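Local coordinates for heat shock protein, putative (PDB 1Y6Z), which is the middle domain of a putative Hsp90-family heat shock protein, which probably couples ATP binding and hydrolysis to the folding of client proteins, at residues Ser13-Glu16 with Asn17-Tyr20; Thr148-Leu151 with Asn152-Lys156; Lys187-Leu190 with Asp191-Ile194; Val248-Lys252 with Gly253-Leu257. All coordinates share one frame; numbering follows the deposited sequence.

How the interactions relate
All four contacts are local, joining residues a few positions apart in one continuous run of chain. Interaction 1 is a surface contact at the start of helix 16-27, and interaction 3 opens helix 190-195; both rest on an acidic or hydroxyl side chain capping the first turn. Interaction 2, nearest the centre of the chain, lies within helix 145-164 and pairs backbone bonds with two buried phenylalanines. Interaction 4 is a tight turn between helix 237-249 and strand 256-258, held by two main-chain bonds and a lysine. Interactions 3 and 4 touch: Asp191 probably hydrogen-bonds Tyr251 and forms a salt bridge with Lys252, whereas interaction 1 lies about 42 Å from interaction 4, centre to centre.

Interaction 1 of 4, residues Ser13-Glu16 with Asn17-Tyr20; sequences SLTE and NDYY
The carboxylate of Glu16 lies nearly flat over the ring of Tyr20, one helical turn on, the two planes only 12° apart. Glu16 CG sits above one face of that ring, offset toward the rim, 3.8 Å from the ring centroid of Tyr20 in a CH-pi contact. With CG anti to the backbone N (chi1 -164°), the extended Glu16 chain runs out across the ring, and OE2 ends 3.2 Å from Tyr20 OH. Leu14 meets Tyr19 differently: the two side chains cross at about a right angle, Leu14 CD1 resting 3.6 Å from Tyr19 CZ while Leu14 CB lies against CE1. The hydroxyl of Tyr19 is held by His38, and its ring stacks with Tyr36 of strand 35-41. Thr15 and Asp18 form a capping box that opens helix 16-27. Thr15 OG1, set between its own backbone N and carbonyl carbon (chi1 60°), accepts from Asp18 N at 3.2 Å. In return Asp18 OD2 accepts from Thr15 N at 3.0 Å, an almost straight bond that reaches the oxygen from above the carboxylate plane. Asp18 N also has Thr15 O at 3.0 Å, but that bond is weak and strongly bent, which leaves OG1 the better placed acceptor. Tyr19 N reaches Thr15 O only weakly; the first strong main-chain bond of the turn is Tyr20 N to Glu16 O at 2.9 Å.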
loop_
_atom_site.group_PDB
_atom_site.type_symbol
_atom_site.label_atom_id
_atom_site.label_comp_id
_atom_site.label_asym_id
_atom_site.label_seq_id
_atom_site.Cartn_x
_atom_site.Cartn_y
_atom_site.Cartn_z
ATOM N N SER B 13 -5.979 25.962 -0.385
ATOM C CA SER B 13 -6.203 27.183 -1.124
ATOM C C SER B 13 -5.502 27.162 -2.496
ATOM O O SER B 13 -5.951 27.832 -3.436
ATOM C CB SER B 13 -5.721 28.395 -0.328
ATOM O OG SER B 13 -6.415 29.564 -0.796
ATOM N N LEU B 14 -4.431 26.369 -2.594
ATOM C CA LEU B 14 -3.579 26.232 -3.803
ATOM C C LEU B 14 -4.247 25.551 -5.005
ATOM O O LEU B 14 -4.967 24.582 -4.859
ATOM C CB LEU B 14 -2.285 25.461 -3.412
ATOM C CG LEU B 14 -1.517 26.034 -2.193
ATOM C CD1 LEU B 14 -0.326 25.160 -1.690
ATOM C CD2 LEU B 14 -1.078 27.417 -2.507
ATOM N N THR B 15 -3.959 26.020 -6.224
ATOM C CA THR B 15 -4.474 25.354 -7.404
ATOM C C THR B 15 -3.371 24.477 -8.011
ATOM O O THR B 15 -2.191 24.650 -7.694
ATOM C CB THR B 15 -4.874 26.380 -8.507
ATOM O OG1 THR B 15 -3.725 27.160 -8.880
ATOM C CG2 THR B 15 -6.050 27.259 -8.085
ATOM N N GLU B 16 -3.740 23.561 -8.889
ATOM C CA GLU B 16 -2.752 22.847 -9.673
ATOM C C GLU B 16 -1.718 23.762 -10.288
ATOM O O GLU B 16 -0.528 23.460 -10.263
ATOM C CB GLU B 16 -3.393 22.037 -10.792
ATOM C CG GLU B 16 -2.432 20.983 -11.392
ATOM C CD GLU B 16 -3.016 20.237 -12.568
ATOM O OE1 GLU B 16 -3.273 20.857 -13.620
ATOM O OE2 GLU B 16 -3.167 19.009 -12.472
ATOM N N ASN B 17 -2.163 24.898 -10.804
ATOM C CA ASN B 17 -1.268 25.839 -11.454
ATOM C C ASN B 17 -0.249 26.427 -10.500
ATOM O O ASN B 17 0.862 26.690 -10.931
ATOM C CB ASN B 17 -2.015 26.969 -12.150
ATOM C CG ASN B 17 -1.074 27.842 -12.990
ATOM O OD1 ASN B 17 -0.699 27.457 -14.098
ATOM N ND2 ASN B 17 -0.651 28.995 -12.440
ATOM N N ASP B 18 -0.618 26.634 -9.230
ATOM C CA ASP B 18 0.281 27.110 -8.206
ATOM C C ASP B 18 1.448 26.097 -8.007
ATOM O O ASP B 18 2.585 26.477 -7.861
ATOM C CB ASP B 18 -0.437 27.283 -6.870
ATOM C CG ASP B 18 -1.360 28.505 -6.846
ATOM O OD1 ASP B 18 -1.096 29.451 -7.613
ATOM O OD2 ASP B 18 -2.342 28.485 -6.079
ATOM N N TYR B 19 1.107 24.811 -7.995
ATOM C CA TYR B 19 2.128 23.743 -7.842
ATOM C C TYR B 19 3.018 23.611 -9.101
ATOM O O TYR B 19 4.257 23.467 -9.012
ATOM C CB TYR B 19 1.401 22.429 -7.541
ATOM C CG TYR B 19 0.904 22.311 -6.104
ATOM C CD1 TYR B 19 -0.437 22.450 -5.803
ATOM C CD2 TYR B 19 1.802 22.069 -5.041
ATOM C CE1 TYR B 19 -0.900 22.310 -4.472
ATOM C CE2 TYR B 19 1.352 21.902 -3.736
ATOM C CZ TYR B 19 0.000 22.043 -3.458
ATOM O OH TYR B 19 -0.446 21.882 -2.136
ATOM N N TYR B 20 2.376 23.607 -10.255
ATOM C CA TYR B 20 3.115 23.538 -11.540
ATOM C C TYR B 20 4.041 24.734 -11.724
ATOM O O TYR B 20 5.177 24.565 -12.138
ATOM C CB TYR B 20 2.142 23.485 -12.694
ATOM C CG TYR B 20 1.512 22.155 -12.991
ATOM C CD1 TYR B 20 1.482 21.098 -12.049
ATOM C CD2 TYR B 20 0.883 21.952 -14.227
ATOM C CE1 TYR B 20 0.841 19.895 -12.347
ATOM C CE2 TYR B 20 0.261 20.747 -14.511
ATOM C CZ TYR B 20 0.266 19.720 -13.571
ATOM O OH TYR B 20 -0.329 18.503 -13.856
#

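Interaction 2 of 4, residues Thr148-Leu151 with Asn152-Lys156; sequences TKFL and NTFGK
Lys149 O is gripped twice by Thr153, by its amide N at 3.1 Å and by its hydroxyl OG1 at 2.9 Å. With OG1 beside the backbone N of Thr153 (chi1 -45°), the hydroxyl reaches back to the preceding turn and meets Lys149 O from above the carbonyl plane. Asn152 N donates to Thr148 O at 2.8 Å, and the side chains of these two residues lie side by side, pointing the same way, with Thr148 CG2 near Asn152 OD1. This is the i to i+4 pattern of helix 145-164 of the Hsp90 middle domain, here carrying an aromatic pair on its buried side. Phe150 and Phe154 cross at about a right angle as side chains, but their ring planes are inclined by 41°, with CD1 of Phe150 3.7 Å from CD1 of Phe154. Phe154 CB also leans off-centre over the Phe150 ring. Beyond the pair, Phe96 stacks on Phe154, and Met136 and Leu139 of helix 121-141 cover Phe150. Leu151 O takes Gly155 N at 2.9 Å in a bent bond. A water donates to that same Leu151 O and accepts from Lys156 N at 2.8 Å, linking Leu151 O to the amide five residues on.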
loop_
_atom_site.group_PDB
_atom_site.type_symbol
_atom_site.label_atom_id
_atom_site.label_comp_id
_atom_site.label_asym_id
_atom_site.label_seq_id
_atom_site.Cartn_x
_atom_site.Cartn_y
_atom_site.Cartn_z
ATOM N N THR B 148 0.995 5.407 -19.238
ATOM C CA THR B 148 1.866 4.795 -20.227
ATOM C C THR B 148 3.087 5.679 -20.534
ATOM O O THR B 148 4.180 5.164 -20.658
ATOM C CB THR B 148 1.109 4.403 -21.551
ATOM O OG1 THR B 148 0.018 3.532 -21.245
ATOM C CG2 THR B 148 2.071 3.702 -22.527
ATOM N N LYS B 149 2.871 6.990 -20.629
ATOM C CA LYS B 149 3.921 8.028 -20.685
ATOM C C LYS B 149 4.916 7.941 -19.531
ATOM O O LYS B 149 6.124 7.865 -19.744
ATOM C CB LYS B 149 3.266 9.395 -20.613
ATOM C CG LYS B 149 4.198 10.531 -20.850
ATOM C CD LYS B 149 3.367 11.802 -20.896
ATOM C CE LYS B 149 3.684 12.577 -22.142
ATOM N NZ LYS B 149 4.053 13.958 -21.798
ATOM N N PHE B 150 4.393 7.885 -18.308
ATOM C CA PHE B 150 5.259 7.642 -17.157
ATOM C C PHE B 150 6.135 6.382 -17.365
ATOM O O PHE B 150 7.348 6.440 -17.221
ATOM C CB PHE B 150 4.439 7.567 -15.860
ATOM C CG PHE B 150 5.254 7.173 -14.680
ATOM C CD1 PHE B 150 6.085 8.111 -14.045
ATOM C CD2 PHE B 150 5.214 5.859 -14.203
ATOM C CE1 PHE B 150 6.872 7.742 -12.986
ATOM C CE2 PHE B 150 5.972 5.467 -13.135
ATOM C CZ PHE B 150 6.824 6.390 -12.526
ATOM N N LEU B 151 5.546 5.221 -17.685
ATOM C CA LEU B 151 6.375 4.020 -17.859
ATOM C C LEU B 151 7.333 4.127 -19.045
ATOM O O LEU B 151 8.486 3.684 -18.968
ATOM C CB LEU B 151 5.525 2.734 -17.943
ATOM C CG LEU B 151 4.771 2.317 -16.657
ATOM C CD1 LEU B 151 3.950 1.063 -17.028
ATOM C CD2 LEU B 151 5.633 2.063 -15.436
ATOM N N ASN B 152 6.870 4.728 -20.139
ATOM C CA ASN B 152 7.793 4.950 -21.310
ATOM C C ASN B 152 9.057 5.770 -20.964
ATOM O O ASN B 152 10.133 5.513 -21.512
ATOM C CB ASN B 152 7.063 5.654 -22.469
ATOM C CG ASN B 152 6.087 4.737 -23.227
ATOM O OD1 ASN B 152 5.192 5.234 -23.941
ATOM N ND2 ASN B 152 6.232 3.434 -23.067
ATOM N N THR B 153 8.938 6.720 -20.032
ATOM C CA THR B 153 10.067 7.627 -19.625
ATOM C C THR B 153 10.849 7.114 -18.410
ATOM O O THR B 153 12.099 7.156 -18.406
ATOM C CB THR B 153 9.516 9.027 -19.261
ATOM O OG1 THR B 153 8.563 9.429 -20.263
ATOM C CG2 THR B 153 10.655 10.137 -19.033
ATOM N N PHE B 154 10.102 6.680 -17.376
ATOM C CA PHE B 154 10.671 6.363 -16.076
ATOM C C PHE B 154 10.538 4.894 -15.653
ATOM O O PHE B 154 11.080 4.485 -14.638
ATOM C CB PHE B 154 10.036 7.254 -14.990
ATOM C CG PHE B 154 10.243 8.706 -15.210
ATOM C CD1 PHE B 154 9.142 9.542 -15.498
ATOM C CD2 PHE B 154 11.531 9.279 -15.096
ATOM C CE1 PHE B 154 9.294 10.966 -15.713
ATOM C CE2 PHE B 154 11.724 10.707 -15.315
ATOM C CZ PHE B 154 10.582 11.547 -15.641
ATOM N N GLY B 155 9.883 4.087 -16.488
ATOM C CA GLY B 155 9.768 2.632 -16.241
ATOM C C GLY B 155 11.088 1.919 -16.029
ATOM O O GLY B 155 11.126 0.958 -15.271
ATOM N N LYS B 156 12.174 2.364 -16.713
ATOM C CA LYS B 156 13.479 1.776 -16.491
ATOM C C LYS B 156 13.898 1.917 -15.036
ATOM O O LYS B 156 14.512 0.997 -14.474
ATOM C CB LYS B 156 14.543 2.405 -17.420
ATOM C CG LYS B 156 14.575 3.966 -17.344
ATOM C CD LYS B 156 15.426 4.539 -18.511
ATOM C CE LYS B 156 15.883 5.958 -18.162
ATOM N NZ LYS B 156 16.837 6.477 -19.294
HETATM O O HOH W 1 11.706 3.510 -19.280
#

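Interaction 3 of 4, residues Lys187-Leu190 with Asp191-Ile194; sequences KTDL and DSYI
The carboxylate of Asp189 is met by Ser192 at one oxygen: OD1 takes both the amide and the hydroxyl of that residue on its syn side, with the hydroxyl 21° out of the carboxylate plane and the amide farther from it, at 35°. The other oxygen, OD2, forms a salt bridge with Lys140. Near the ring of Tyr193 the closest group across the contact is Leu190 O, which lies obliquely to it. Asp189 is the N-cap of helix 190-195, where the weakly bonded strand 188-189 passes into the helix. Its CG lies between its own backbone N and carbonyl carbon (chi1 61°), which swings the carboxylate over the first turn, where OD1 accepts from Ser192 N at 3.0 Å. The main-chain oxygen Asp189 O is also doubly used, by Tyr193 N at 3.2 Å and by Thr188 OG1 at 2.9 Å. This threonine hydroxyl lies in the carbonyl plane, on a lone pair, while the amide is tilted from that plane. The next bond of the same i to i+4 pattern is Ile194 N to Leu190 O at 2.8 Å. Tyr193 leads away from the cap, and its hydroxyl is bonded to Asp230 O and Tyr205 N, beside the three-stranded parallel sheet. Asp191 OD2 accepts a hydrogen bond from Tyr251 OH and forms a salt bridge with Lys252 NZ, and Ile194 packs on Arg127 of the second subunit. The shortest polar contact of the cap is the hydroxyl bond, Ser192 OG to Asp189 OD1 at 2.6 Å.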
loop_
_atom_site.group_PDB
_atom_site.type_symbol
_atom_site.label_atom_id
_atom_site.label_comp_id
_atom_site.label_asym_id
_atom_site.label_seq_id
_atom_site.Cartn_x
_atom_site.Cartn_y
_atom_site.Cartn_z
ATOM N N LYS B 187 1.555 -3.341 -23.579
ATOM C CA LYS B 187 2.228 -4.130 -22.535
ATOM C C LYS B 187 1.229 -4.622 -21.509
ATOM O O LYS B 187 0.124 -4.076 -21.365
ATOM C CB LYS B 187 3.328 -3.318 -21.831
ATOM C CG LYS B 187 4.407 -2.772 -22.736
ATOM C CD LYS B 187 5.385 -1.902 -21.988
ATOM C CE LYS B 187 6.509 -1.387 -22.915
ATOM N NZ LYS B 187 7.798 -1.060 -22.195
ATOM N N THR B 188 1.620 -5.653 -20.778
ATOM C CA THR B 188 0.799 -6.154 -19.685
ATOM C C THR B 188 1.565 -5.991 -18.361
ATOM O O THR B 188 2.824 -6.106 -18.340
ATOM C CB THR B 188 0.460 -7.648 -19.844
ATOM O OG1 THR B 188 -0.342 -8.083 -18.728
ATOM C CG2 THR B 188 1.736 -8.496 -19.920
ATOM N N ASP B 189 0.814 -5.786 -17.277
ATOM C CA ASP B 189 1.458 -5.764 -15.989
ATOM C C ASP B 189 1.469 -7.207 -15.440
ATOM O O ASP B 189 0.900 -8.129 -16.067
ATOM C CB ASP B 189 0.828 -4.701 -15.039
ATOM C CG ASP B 189 -0.660 -4.967 -14.738
ATOM O OD1 ASP B 189 -1.178 -6.033 -15.113
ATOM O OD2 ASP B 189 -1.328 -4.107 -14.114
ATOM N N LEU B 190 2.151 -7.429 -14.340
ATOM C CA LEU B 190 2.264 -8.782 -13.822
ATOM C C LEU B 190 0.911 -9.334 -13.295
ATOM O O LEU B 190 0.565 -10.516 -13.519
ATOM C CB LEU B 190 3.387 -8.904 -12.796
ATOM C CG LEU B 190 4.836 -8.531 -13.262
ATOM C CD1 LEU B 190 5.884 -8.675 -12.091
ATOM C CD2 LEU B 190 5.271 -9.364 -14.482
ATOM N N ASP B 191 0.147 -8.503 -12.613
ATOM C CA ASP B 191 -1.101 -8.998 -12.006
ATOM C C ASP B 191 -2.100 -9.424 -13.096
ATOM O O ASP B 191 -2.856 -10.382 -12.902
ATOM C CB ASP B 191 -1.721 -7.934 -11.107
ATOM C CG ASP B 191 -0.870 -7.628 -9.870
ATOM O OD1 ASP B 191 -1.012 -6.506 -9.377
ATOM O OD2 ASP B 191 -0.094 -8.478 -9.342
ATOM N N SER B 192 -2.081 -8.741 -14.228
ATOM C CA SER B 192 -2.933 -9.084 -15.332
ATOM C C SER B 192 -2.477 -10.398 -15.964
ATOM O O SER B 192 -3.320 -11.215 -16.330
ATOM C CB SER B 192 -2.998 -7.995 -16.390
ATOM O OG SER B 192 -3.552 -6.797 -15.876
ATOM N N TYR B 193 -1.160 -10.589 -16.057
ATOM C CA TYR B 193 -0.617 -11.883 -16.456
ATOM C C TYR B 193 -1.127 -12.973 -15.526
ATOM O O TYR B 193 -1.584 -14.010 -16.003
ATOM C CB TYR B 193 0.914 -11.890 -16.516
ATOM C CG TYR B 193 1.562 -13.201 -16.974
ATOM C CD1 TYR B 193 2.212 -13.294 -18.204
ATOM C CD2 TYR B 193 1.552 -14.330 -16.156
ATOM C CE1 TYR B 193 2.846 -14.470 -18.596
ATOM C CE2 TYR B 193 2.132 -15.519 -16.569
ATOM C CZ TYR B 193 2.771 -15.588 -17.778
ATOM O OH TYR B 193 3.359 -16.801 -18.130
ATOM N N ILE B 194 -0.970 -12.770 -14.219
ATOM C CA ILE B 194 -1.415 -13.736 -13.220
ATOM C C ILE B 194 -2.903 -14.095 -13.414
ATOM O O ILE B 194 -3.256 -15.272 -13.396
ATOM C CB ILE B 194 -1.172 -13.241 -11.774
ATOM C CG1 ILE B 194 0.333 -13.286 -11.454
ATOM C CG2 ILE B 194 -1.991 -14.103 -10.763
ATOM C CD1 ILE B 194 0.758 -12.581 -10.175
#

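Interaction 4 of 4, residues Val248-Lys252 with Gly253-Leu257; sequences VNKYK and GYEVL
Lys250 folds its side chain along the far arm of the turn, starting with CB against Tyr254 O at 3.1 Å. CG stays beside that same carbonyl, CD moves on to the carbonyl group of Gly253, and CE lies near both Gly253 O and Glu255 OE1. A bend at the last torsion (chi4 -146°) brings NZ to Gly253 O at 2.9 Å, above the carbonyl plane. From there NZ makes a long salt bridge to Glu255 OE1, 3.8 Å away, the two side chains crossing at a slant. The chain itself is reversed by a type I' beta turn from Tyr251 to Tyr254, in which Lys252 and Gly253 both take positive phi. It links helix 237-249 to strand 256-258, an outer strand of the three-stranded parallel sheet. Tyr251 and Tyr254 form a single antiparallel hydrogen-bonded pair: Tyr251 N donates to Tyr254 O at 2.9 Å, in the carbonyl plane, and Tyr254 N donates to Tyr251 O at 3.0 Å from well above it. Tyr251 O also lies at the edge of the Tyr254 ring, 3.3 Å from CD1 of Tyr254. Lys252 CG rests over the centre of the Tyr251 ring, and the polar ends of both residues reach Asp191 of helix 190-195. Tyr251 packs on Leu190 and Ile194 of that helix, while its CB meets Val256 CG2 at 4.3 Å.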
loop_
_atom_site.group_PDB
_atom_site.type_symbol
_atom_site.label_atom_id
_atom_site.label_comp_id
_atom_site.label_asym_id
_atom_site.label_seq_id
_atom_site.Cartn_x
_atom_site.Cartn_y
_atom_site.Cartn_z
ATOM N N VAL B 248 14.327 -14.877 -8.187
ATOM C CA VAL B 248 14.913 -15.301 -6.904
ATOM C C VAL B 248 14.027 -15.144 -5.652
ATOM O O VAL B 248 13.985 -16.052 -4.843
ATOM C CB VAL B 248 16.439 -14.885 -6.702
ATOM C CG1 VAL B 248 16.968 -13.933 -7.809
ATOM C CG2 VAL B 248 16.733 -14.374 -5.271
ATOM N N ASN B 249 13.300 -14.045 -5.458
ATOM C CA ASN B 249 12.309 -14.108 -4.343
ATOM C C ASN B 249 10.860 -14.098 -4.767
ATOM O O ASN B 249 9.965 -13.813 -3.953
ATOM C CB ASN B 249 12.557 -13.117 -3.195
ATOM C CG ASN B 249 13.062 -13.808 -1.903
ATOM O OD1 ASN B 249 13.944 -14.689 -1.943
ATOM N ND2 ASN B 249 12.525 -13.378 -0.748
ATOM N N LYS B 250 10.650 -14.440 -6.040
ATOM C CA LYS B 250 9.311 -14.697 -6.596
ATOM C C LYS B 250 8.547 -13.389 -6.808
ATOM O O LYS B 250 9.052 -12.290 -6.528
ATOM C CB LYS B 250 8.508 -15.640 -5.673
ATOM C CG LYS B 250 9.102 -17.078 -5.465
ATOM C CD LYS B 250 8.155 -17.873 -4.576
ATOM C CE LYS B 250 8.266 -19.370 -4.779
ATOM N NZ LYS B 250 6.936 -20.036 -4.598
ATOM N N TYR B 251 7.325 -13.518 -7.297
ATOM C CA TYR B 251 6.411 -12.391 -7.379
ATOM C C TYR B 251 5.081 -12.844 -6.861
ATOM O O TYR B 251 4.374 -13.617 -7.524
ATOM C CB TYR B 251 6.261 -11.831 -8.797
ATOM C CG TYR B 251 5.228 -10.706 -8.851
ATOM C CD1 TYR B 251 5.499 -9.429 -8.289
ATOM C CD2 TYR B 251 3.967 -10.909 -9.407
ATOM C CE1 TYR B 251 4.543 -8.420 -8.317
ATOM C CE2 TYR B 251 3.003 -9.887 -9.438
ATOM C CZ TYR B 251 3.322 -8.648 -8.865
ATOM O OH TYR B 251 2.430 -7.649 -8.898
ATOM N N LYS B 252 4.737 -12.346 -5.679
ATOM C CA LYS B 252 3.476 -12.648 -5.020
ATOM C C LYS B 252 3.308 -14.168 -4.964
ATOM O O LYS B 252 2.233 -14.687 -5.195
ATOM C CB LYS B 252 2.260 -11.946 -5.680
ATOM C CG LYS B 252 2.249 -10.394 -5.586
ATOM C CD LYS B 252 0.917 -9.757 -6.033
ATOM C CE LYS B 252 1.030 -8.224 -5.988
ATOM N NZ LYS B 252 0.001 -7.498 -6.811
ATOM N N GLY B 253 4.415 -14.849 -4.701
ATOM C CA GLY B 253 4.447 -16.304 -4.455
ATOM C C GLY B 253 4.666 -17.155 -5.700
ATOM O O GLY B 253 4.779 -18.378 -5.593
ATOM N N TYR B 254 4.705 -16.505 -6.874
ATOM C CA TYR B 254 4.942 -17.152 -8.182
ATOM C C TYR B 254 6.399 -17.157 -8.559
ATOM O O TYR B 254 7.086 -16.160 -8.422
ATOM C CB TYR B 254 4.171 -16.439 -9.289
ATOM C CG TYR B 254 2.694 -16.562 -9.129
ATOM C CD1 TYR B 254 1.962 -15.580 -8.495
ATOM C CD2 TYR B 254 2.031 -17.706 -9.563
ATOM C CE1 TYR B 254 0.578 -15.706 -8.327
ATOM C CE2 TYR B 254 0.663 -17.849 -9.414
ATOM C CZ TYR B 254 -0.055 -16.851 -8.782
ATOM O OH TYR B 254 -1.414 -16.999 -8.639
ATOM N N GLU B 255 6.867 -18.293 -9.049
ATOM C CA GLU B 255 8.180 -18.365 -9.617
ATOM C C GLU B 255 8.129 -17.721 -10.994
ATOM O O GLU B 255 7.091 -17.744 -11.641
ATOM C CB GLU B 255 8.630 -19.822 -9.657
ATOM C CG GLU B 255 9.274 -20.214 -8.354
ATOM C CD GLU B 255 9.352 -21.695 -8.176
ATOM O OE1 GLU B 255 8.900 -22.169 -7.099
ATOM O OE2 GLU B 255 9.852 -22.381 -9.114
ATOM N N VAL B 256 9.234 -17.111 -11.411
ATOM C CA VAL B 256 9.292 -16.416 -12.683
ATOM C C VAL B 256 10.409 -17.013 -13.537
ATOM O O VAL B 256 11.597 -16.780 -13.299
ATOM C CB VAL B 256 9.561 -14.904 -12.454
ATOM C CG1 VAL B 256 9.823 -14.223 -13.773
ATOM C CG2 VAL B 256 8.380 -14.267 -11.689
ATOM N N LEU B 257 10.041 -17.785 -14.534
ATOM C CA LEU B 257 11.033 -18.616 -15.201
ATOM C C LEU B 257 11.467 -18.061 -16.538
ATOM O O LEU B 257 10.634 -17.653 -17.361
ATOM C CB LEU B 257 10.446 -20.023 -15.372
ATOM C CG LEU B 257 10.675 -21.040 -14.246
ATOM C CD1 LEU B 257 10.590 -20.518 -12.802
ATOM C CD2 LEU B 257 9.734 -22.212 -14.469
#